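Local coordinates for RimK domain protein ATP-grasp (Sphaerobacter thermophilus, PDB 5I47) that probably binds ATP and may act as a RimK-like ATP-grasp ligase, possibly adding glutamate to ribosomal protein S6, at residues L89-M93 against K132-V136; L101-P105 against R225-R229; R182-A186 against N253-F257. One frame throughout, in Å; residues are numbered along the deposited sequence.

Contact 1: residues L89-M93 against K132-V136; sequences LADRM and KSLTV
A single beta bridge between Asp91 and Thr135 joins the break between helices 83-90 and 92-101 to the chain leaving strand 129-133 of the antiparallel ATP-grasp sheet. Val136 N donates an almost straight bond of 2.8 Å to Ala90 O, while Arg92 N reaches Leu134 O through a weak one. Asp91, which ends one helix and N-caps the next, turns its carboxylate onto the first turn of helix 92-101, OD1 accepting weakly from Met93 N at 2.9 Å and from Ala94 N. Arg92 makes the largest single contribution to the contact. Extended from CG to NE, its side chain runs between Lys132 and Val136, crossing each at about a right angle. Arg92 NH1 lies 2.9 Å from Ser133 O and meets that oxygen in the carbonyl plane, on a lone pair; a weaker bond from the same nitrogen goes to Ser133 OG. The methyl Val136 CG2 sits over one guanidinium face, near the rim, and Lys132 CB touches Arg92 CD at 3.7 Å. Ser133 OG donates to Thr135 O at 2.8 Å, and an ordered water joins Arg92 NH1 to Ser133 OG. Lys132 NZ bonds to Gln170, and Val67 of the second subunit packs on Met93 and Leu134. With NH1 bonded to a carbonyl, a water and, more weakly, a hydroxyl, and Val136 CG2 and Lys132 CG over opposite faces, the guanidinium is likely to be held against rotation.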
loop_
_atom_site.group_PDB
_atom_site.type_symbol
_atom_site.label_atom_id
_atom_site.label_comp_id
_atom_site.label_asym_id
_atom_site.label_seq_id
_atom_site.Cartn_x
_atom_site.Cartn_y
_atom_site.Cartn_z
ATOM N N LEU B 89 -2.179 -7.742 -7.264
ATOM C CA LEU B 89 -2.302 -8.967 -6.484
ATOM C C LEU B 89 -2.206 -8.685 -4.989
ATOM O O LEU B 89 -2.816 -9.395 -4.184
ATOM C CB LEU B 89 -1.228 -9.972 -6.901
ATOM C CG LEU B 89 -1.048 -10.258 -8.390
ATOM C CD1 LEU B 89 0.104 -11.225 -8.614
ATOM C CD2 LEU B 89 -2.323 -10.810 -8.982
ATOM N N ALA B 90 -1.455 -7.656 -4.602
ATOM C CA ALA B 90 -1.241 -7.337 -3.199
ATOM C C ALA B 90 -2.325 -6.448 -2.616
ATOM O O ALA B 90 -2.534 -6.464 -1.397
ATOM C CB ALA B 90 0.114 -6.647 -3.021
ATOM N N ASP B 91 -3.020 -5.688 -3.454
ATOM C CA ASP B 91 -3.961 -4.659 -3.018
ATOM C C ASP B 91 -5.355 -5.063 -3.491
ATOM O O ASP B 91 -5.691 -4.895 -4.669
ATOM C CB ASP B 91 -3.545 -3.296 -3.571
ATOM C CG ASP B 91 -4.325 -2.150 -2.964
ATOM O OD1 ASP B 91 -5.432 -2.379 -2.438
ATOM O OD2 ASP B 91 -3.826 -1.008 -3.021
ATOM N N ARG B 92 -6.166 -5.589 -2.570
ATOM C CA ARG B 92 -7.527 -5.974 -2.922
ATOM C C ARG B 92 -8.349 -4.778 -3.379
ATOM O O ARG B 92 -9.242 -4.925 -4.222
ATOM C CB ARG B 92 -8.204 -6.667 -1.737
ATOM C CG ARG B 92 -7.526 -7.972 -1.321
ATOM C CD ARG B 92 -8.426 -8.847 -0.448
ATOM N NE ARG B 92 -7.748 -10.083 -0.070
ATOM C CZ ARG B 92 -7.189 -10.296 1.116
ATOM N NH1 ARG B 92 -7.248 -9.365 2.056
ATOM N NH2 ARG B 92 -6.580 -11.446 1.364
HETATM N N MSE B 93 -8.064 -3.594 -2.850
HETATM C CA MSE B 93 -8.808 -2.396 -3.217
HETATM C C MSE B 93 -8.506 -1.975 -4.653
HETATM O O MSE B 93 -9.418 -1.668 -5.426
HETATM C CB MSE B 93 -8.484 -1.252 -2.258
HETATM C CG MSE B 93 -9.187 0.047 -2.596
HETATM SE SE MSE B 93 -11.119 -0.065 -2.331
HETATM C CE MSE B 93 -11.740 0.099 -4.182
ATOM N N LYS B 132 -12.070 -8.723 4.393
ATOM C CA LYS B 132 -10.779 -8.771 3.722
ATOM C C LYS B 132 -10.064 -7.454 3.969
ATOM O O LYS B 132 -10.609 -6.388 3.665
ATOM C CB LYS B 132 -10.938 -9.011 2.217
ATOM C CG LYS B 132 -11.630 -10.306 1.835
ATOM C CD LYS B 132 -11.733 -10.434 0.318
ATOM C CE LYS B 132 -12.319 -11.777 -0.107
ATOM N NZ LYS B 132 -12.336 -11.907 -1.596
ATOM N N SER B 133 -8.857 -7.524 4.519
ATOM C CA SER B 133 -8.020 -6.336 4.599
ATOM C C SER B 133 -7.748 -5.798 3.197
ATOM O O SER B 133 -7.690 -6.554 2.222
ATOM C CB SER B 133 -6.706 -6.660 5.312
ATOM O OG SER B 133 -6.136 -7.857 4.809
ATOM N N LEU B 134 -7.594 -4.472 3.099
ATOM C CA LEU B 134 -7.373 -3.849 1.796
ATOM C C LEU B 134 -6.113 -4.381 1.130
ATOM O O LEU B 134 -6.034 -4.429 -0.103
ATOM C CB LEU B 134 -7.287 -2.328 1.933
ATOM C CG LEU B 134 -8.432 -1.585 2.624
ATOM C CD1 LEU B 134 -8.321 -0.090 2.378
ATOM C CD2 LEU B 134 -9.779 -2.105 2.163
ATOM N N THR B 135 -5.125 -4.783 1.923
ATOM C CA THR B 135 -3.873 -5.337 1.435
ATOM C C THR B 135 -3.747 -6.773 1.919
ATOM O O THR B 135 -4.052 -7.071 3.079
ATOM C CB THR B 135 -2.683 -4.501 1.918
ATOM O OG1 THR B 135 -2.639 -3.272 1.179
ATOM C CG2 THR B 135 -1.367 -5.253 1.740
ATOM N N VAL B 136 -3.316 -7.665 1.020
ATOM C CA VAL B 136 -3.124 -9.064 1.389
ATOM C C VAL B 136 -2.094 -9.150 2.502
ATOM O O VAL B 136 -0.972 -8.642 2.380
ATOM C CB VAL B 136 -2.703 -9.896 0.170
ATOM C CG1 VAL B 136 -2.435 -11.332 0.585
ATOM C CG2 VAL B 136 -3.779 -9.846 -0.905
HETATM O O HOH W 1 -5.343 -10.690 4.103
#

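Contact 2: residues L101-P105 against R225-R229; sequences LADIP and RIIER
The turn at residues 101-105 lies beside helical residues 225-229 with the pairing running in opposite senses: the CA atoms of Ala102 and Arg229 are 6.6 Å apart, those of Ile104 and Ile226 8.0 Å. Asp103, with a positive phi of 59°, ends helix 92-101 in a Schellman motif, and this turn brings the carbonyls of Ala102 and Asp103 near the end of Arg225. Side chains of three helical residues meet the turn. The Arg225 chain bends at chi3 (58°), which carries its guanidinium over to the turn; NH2 comes to 2.9 Å from Ala102 O, but the angle is too poor for a hydrogen bond, and Asp103 O lies at the edge of the group, 3.6 Å from NH1. Ile104 CG1 sits over one guanidinium face, offset toward the rim. The Asp103 carboxylate stays near without pairing, its OD2 4.8 Å from Arg225 NH2, so any attraction is probably modest. One turn further along the helix, Arg229 CB rests against Ala102 CB at 4.0 Å. On the buried side, Ile104 CD1 meets Ile226 CG1 at 3.7 Å, the two chains crossing at about a right angle. Beneath them lies the five-stranded antiparallel sheet: Val248 of strand 246-253 touches both isoleucines, Tyr235 and Val237 of strand 235-241 meet Ile226, and Pro105 bonds through its backbone to Val248.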
loop_
_atom_site.group_PDB
_atom_site.type_symbol
_atom_site.label_atom_id
_atom_site.label_comp_id
_atom_site.label_asym_id
_atom_site.label_seq_id
_atom_site.Cartn_x
_atom_site.Cartn_y
_atom_site.Cartn_z
ATOM N N LEU B 101 -13.905 -1.292 -13.252
ATOM C CA LEU B 101 -13.732 -0.474 -14.449
ATOM C C LEU B 101 -13.617 -1.318 -15.712
ATOM O O LEU B 101 -13.927 -0.826 -16.799
ATOM C CB LEU B 101 -12.501 0.424 -14.305
ATOM C CG LEU B 101 -12.661 1.614 -13.361
ATOM C CD1 LEU B 101 -11.322 2.250 -13.079
ATOM C CD2 LEU B 101 -13.619 2.635 -13.950
ATOM N N ALA B 102 -13.180 -2.571 -15.595
ATOM C CA ALA B 102 -13.094 -3.490 -16.722
ATOM C C ALA B 102 -14.392 -4.242 -16.980
ATOM O O ALA B 102 -14.423 -5.100 -17.867
ATOM C CB ALA B 102 -11.963 -4.498 -16.498
ATOM N N ASP B 103 -15.450 -3.947 -16.223
ATOM C CA ASP B 103 -16.752 -4.606 -16.365
ATOM C C ASP B 103 -16.643 -6.116 -16.160
ATOM O O ASP B 103 -17.309 -6.904 -16.835
ATOM C CB ASP B 103 -17.390 -4.289 -17.717
ATOM C CG ASP B 103 -18.882 -4.540 -17.727
ATOM O OD1 ASP B 103 -19.531 -4.322 -16.683
ATOM O OD2 ASP B 103 -19.403 -4.958 -18.782
ATOM N N ILE B 104 -15.803 -6.526 -15.223
ATOM C CA ILE B 104 -15.649 -7.932 -14.855
ATOM C C ILE B 104 -16.427 -8.173 -13.565
ATOM O O ILE B 104 -16.248 -7.416 -12.601
ATOM C CB ILE B 104 -14.169 -8.319 -14.687
ATOM C CG1 ILE B 104 -13.466 -8.280 -16.048
ATOM C CG2 ILE B 104 -14.041 -9.696 -14.050
ATOM C CD1 ILE B 104 -12.013 -8.690 -16.008
ATOM N N PRO B 105 -17.296 -9.185 -13.511
ATOM C CA PRO B 105 -18.158 -9.360 -12.333
ATOM C C PRO B 105 -17.358 -9.708 -11.084
ATOM O O PRO B 105 -16.469 -10.562 -11.111
ATOM C CB PRO B 105 -19.087 -10.508 -12.743
ATOM C CG PRO B 105 -18.341 -11.232 -13.815
ATOM C CD PRO B 105 -17.581 -10.179 -14.557
ATOM N N ARG B 225 -10.439 -12.232 -21.207
ATOM C CA ARG B 225 -10.700 -10.833 -20.892
ATOM C C ARG B 225 -9.812 -10.354 -19.753
ATOM O O ARG B 225 -9.321 -9.221 -19.775
ATOM C CB ARG B 225 -12.167 -10.631 -20.530
ATOM C CG ARG B 225 -13.137 -10.872 -21.661
ATOM C CD ARG B 225 -14.506 -10.374 -21.260
ATOM N NE ARG B 225 -14.471 -8.956 -20.916
ATOM C CZ ARG B 225 -15.339 -8.364 -20.104
ATOM N NH1 ARG B 225 -16.308 -9.069 -19.537
ATOM N NH2 ARG B 225 -15.233 -7.067 -19.851
ATOM N N ILE B 226 -9.605 -11.205 -18.745
ATOM C CA ILE B 226 -8.765 -10.830 -17.613
ATOM C C ILE B 226 -7.341 -10.555 -18.074
ATOM O O ILE B 226 -6.729 -9.554 -17.683
ATOM C CB ILE B 226 -8.817 -11.923 -16.530
ATOM C CG1 ILE B 226 -10.200 -11.943 -15.877
ATOM C CG2 ILE B 226 -7.719 -11.709 -15.500
ATOM C CD1 ILE B 226 -10.392 -13.065 -14.880
ATOM N N ILE B 227 -6.798 -11.424 -18.929
ATOM C CA ILE B 227 -5.461 -11.191 -19.468
ATOM C C ILE B 227 -5.429 -9.898 -20.280
ATOM O O ILE B 227 -4.473 -9.117 -20.194
ATOM C CB ILE B 227 -5.008 -12.404 -20.300
ATOM C CG1 ILE B 227 -4.909 -13.645 -19.415
ATOM C CG2 ILE B 227 -3.671 -12.136 -20.973
ATOM C CD1 ILE B 227 -4.628 -14.911 -20.188
ATOM N N GLU B 228 -6.481 -9.642 -21.062
ATOM C CA GLU B 228 -6.511 -8.463 -21.925
ATOM C C GLU B 228 -6.530 -7.173 -21.116
ATOM O O GLU B 228 -5.862 -6.197 -21.480
ATOM C CB GLU B 228 -7.728 -8.519 -22.849
ATOM C CG GLU B 228 -7.491 -9.195 -24.186
ATOM C CD GLU B 228 -6.521 -8.423 -25.058
ATOM O OE1 GLU B 228 -5.362 -8.878 -25.200
ATOM O OE2 GLU B 228 -6.914 -7.353 -25.586
ATOM N N ARG B 229 -7.291 -7.144 -20.022
ATOM C CA ARG B 229 -7.498 -5.931 -19.239
ATOM C C ARG B 229 -6.551 -5.811 -18.052
ATOM O O ARG B 229 -6.013 -4.729 -17.801
ATOM C CB ARG B 229 -8.946 -5.872 -18.744
ATOM C CG ARG B 229 -9.971 -5.807 -19.859
ATOM C CD ARG B 229 -9.856 -4.508 -20.651
ATOM N NE ARG B 229 -10.666 -4.551 -21.866
ATOM C CZ ARG B 229 -10.177 -4.775 -23.082
ATOM N NH1 ARG B 229 -8.874 -4.959 -23.251
ATOM N NH2 ARG B 229 -10.988 -4.812 -24.130
#

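Contact 3: residues R182-A186 against N253-F257; sequences RLVVA and NLVDF
Arg182 and Leu254 carry a buried contact, part polar and part apolar, between strand 180-187 at the middle of the five-stranded antiparallel sheet and the loop that leads from strand 246-253 to helix 258-262. The guanidinium of Arg182 meets Asp256 O edge-on, both terminal nitrogens turned to the one carbonyl oxygen: NH1 makes a weak bond of 2.9 Å, and NH2 is modelled at 2.4 Å, too short to take at face value; Asp256 is poorly ordered, so the details are uncertain. With its CG trans to the backbone N (chi1 174°) and a bend at chi2, the Arg182 chain brings the group to the loop. Arg182 NH2 also donates to an ordered water, 2.9 Å away, that bonds on to Asn253 O. Beyond this contact, Glu194 forms a salt bridge with Arg182 NH1 and Tyr209 a cation-pi interaction with the group. An inverse gamma turn is centred on Leu254, whose side chain points toward the strand. Leu254 CD1 lies 3.7 Å from Val184 CG1, the two side chains crossing at about a right angle, and CD2 approaches Val185 O at 4.0 Å and Ala186 CB at 4.4 Å. Replacing Leu254 with an alanine would probably open a gap against Val184 and Ala186, leaving the turn less firmly seated on the strand. Ile271 of helix 267-275 packs on Leu254 as well, while Arg58 bonds to the carbonyls of Leu254 and Val255.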
loop_
_atom_site.group_PDB
_atom_site.type_symbol
_atom_site.label_atom_id
_atom_site.label_comp_id
_atom_site.label_asym_id
_atom_site.label_seq_id
_atom_site.Cartn_x
_atom_site.Cartn_y
_atom_site.Cartn_z
ATOM N N ARG B 182 -10.266 -22.185 -10.448
ATOM C CA ARG B 182 -9.000 -21.462 -10.395
ATOM C C ARG B 182 -8.444 -21.375 -11.811
ATOM O O ARG B 182 -8.060 -22.397 -12.391
ATOM C CB ARG B 182 -8.018 -22.165 -9.461
ATOM C CG ARG B 182 -6.627 -21.582 -9.448
ATOM C CD ARG B 182 -5.609 -22.683 -9.203
ATOM N NE ARG B 182 -4.363 -22.165 -8.651
ATOM C CZ ARG B 182 -3.222 -22.841 -8.632
ATOM N NH1 ARG B 182 -3.166 -24.061 -9.144
ATOM N NH2 ARG B 182 -2.136 -22.291 -8.108
ATOM N N LEU B 183 -8.406 -20.162 -12.368
ATOM C CA LEU B 183 -7.902 -19.930 -13.721
ATOM C C LEU B 183 -6.404 -19.661 -13.643
ATOM O O LEU B 183 -5.980 -18.641 -13.089
ATOM C CB LEU B 183 -8.621 -18.756 -14.377
ATOM C CG LEU B 183 -10.149 -18.737 -14.408
ATOM C CD1 LEU B 183 -10.641 -17.426 -15.006
ATOM C CD2 LEU B 183 -10.689 -19.918 -15.191
ATOM N N VAL B 184 -5.605 -20.561 -14.209
ATOM C CA VAL B 184 -4.149 -20.459 -14.146
ATOM C C VAL B 184 -3.647 -19.741 -15.392
ATOM O O VAL B 184 -3.784 -20.250 -16.509
ATOM C CB VAL B 184 -3.496 -21.844 -14.014
ATOM C CG1 VAL B 184 -1.981 -21.724 -14.109
ATOM C CG2 VAL B 184 -3.902 -22.501 -12.707
ATOM N N VAL B 185 -3.059 -18.565 -15.199
ATOM C CA VAL B 185 -2.446 -17.799 -16.278
ATOM C C VAL B 185 -0.938 -17.913 -16.115
ATOM O O VAL B 185 -0.368 -17.413 -15.136
ATOM C CB VAL B 185 -2.902 -16.335 -16.267
ATOM C CG1 VAL B 185 -2.266 -15.570 -17.419
ATOM C CG2 VAL B 185 -4.420 -16.264 -16.336
ATOM N N ALA B 186 -0.290 -18.580 -17.064
ATOM C CA ALA B 186 1.150 -18.819 -17.020
ATOM C C ALA B 186 1.834 -17.946 -18.067
ATOM O O ALA B 186 2.375 -18.425 -19.066
ATOM C CB ALA B 186 1.454 -20.308 -17.235
ATOM N N ASN B 253 -0.591 -14.686 -6.856
ATOM C CA ASN B 253 0.582 -15.101 -7.614
ATOM C C ASN B 253 0.539 -16.603 -7.866
ATOM O O ASN B 253 0.063 -17.381 -7.036
ATOM C CB ASN B 253 1.865 -14.730 -6.865
ATOM C CG ASN B 253 3.100 -14.830 -7.742
ATOM O OD1 ASN B 253 3.013 -14.747 -8.964
ATOM N ND2 ASN B 253 4.255 -15.005 -7.119
ATOM N N LEU B 254 1.039 -17.011 -9.035
ATOM C CA LEU B 254 1.063 -18.429 -9.401
ATOM C C LEU B 254 2.181 -19.112 -8.619
ATOM O O LEU B 254 3.306 -19.295 -9.094
ATOM C CB LEU B 254 1.243 -18.606 -10.903
ATOM C CG LEU B 254 1.124 -20.050 -11.388
ATOM C CD1 LEU B 254 -0.255 -20.604 -11.068
ATOM C CD2 LEU B 254 1.415 -20.154 -12.878
ATOM N N VAL B 255 1.856 -19.490 -7.385
ATOM C CA VAL B 255 2.814 -20.157 -6.510
ATOM C C VAL B 255 2.748 -21.668 -6.671
ATOM O O VAL B 255 3.778 -22.338 -6.775
ATOM C CB VAL B 255 2.573 -19.737 -5.045
ATOM C CG1 VAL B 255 3.472 -20.526 -4.114
ATOM C CG2 VAL B 255 2.814 -18.243 -4.872
ATOM N N ASP B 256 1.539 -22.226 -6.702
ATOM C CA ASP B 256 1.332 -23.664 -6.838
ATOM C C ASP B 256 0.866 -23.965 -8.258
ATOM O O ASP B 256 -0.292 -23.711 -8.603
ATOM C CB ASP B 256 0.306 -24.170 -5.825
ATOM C CG ASP B 256 0.458 -23.526 -4.465
ATOM O OD1 ASP B 256 1.604 -23.422 -3.975
ATOM O OD2 ASP B 256 -0.573 -23.116 -3.889
ATOM N N PHE B 257 1.763 -24.503 -9.082
ATOM C CA PHE B 257 1.369 -25.126 -10.341
ATOM C C PHE B 257 1.818 -26.583 -10.382
ATOM O O PHE B 257 2.104 -27.131 -11.448
ATOM C CB PHE B 257 1.888 -24.342 -11.547
ATOM C CG PHE B 257 3.377 -24.129 -11.564
ATOM C CD1 PHE B 257 4.214 -25.028 -12.207
ATOM C CD2 PHE B 257 3.935 -23.002 -10.985
ATOM C CE1 PHE B 257 5.581 -24.819 -12.247
ATOM C CE2 PHE B 257 5.301 -22.789 -11.017
ATOM C CZ PHE B 257 6.124 -23.698 -11.650
HETATM O O HOH W 2 -1.582 -20.133 -6.318
#

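How the contacts relate
From the N terminus, contact 1 opens at 89-93 and contact 2 at 101-105, within the loop contact 1 closes at 132-136. Contact 3 opens at 182-186, before contact 2 closes at 225-229, and closes at 253-257. Contact 2 crosses both others; contacts 1 and 3 follow in series. Contact 1 ties the helix break to the end of strand 129-133 and the loop after it; contact 2 joins the turn after helix 92-101 to helix 216-230, on the five-stranded sheet; contact 3, that sheet's middle strand to the loop after strand 246-253. Leu89 CD1 packs 3.9 Å from Asn253 N, and Ile227 CD1 3.7 Å from Val185 CG1, linking contact 3 to both. Contacts 1 and 2 do not touch.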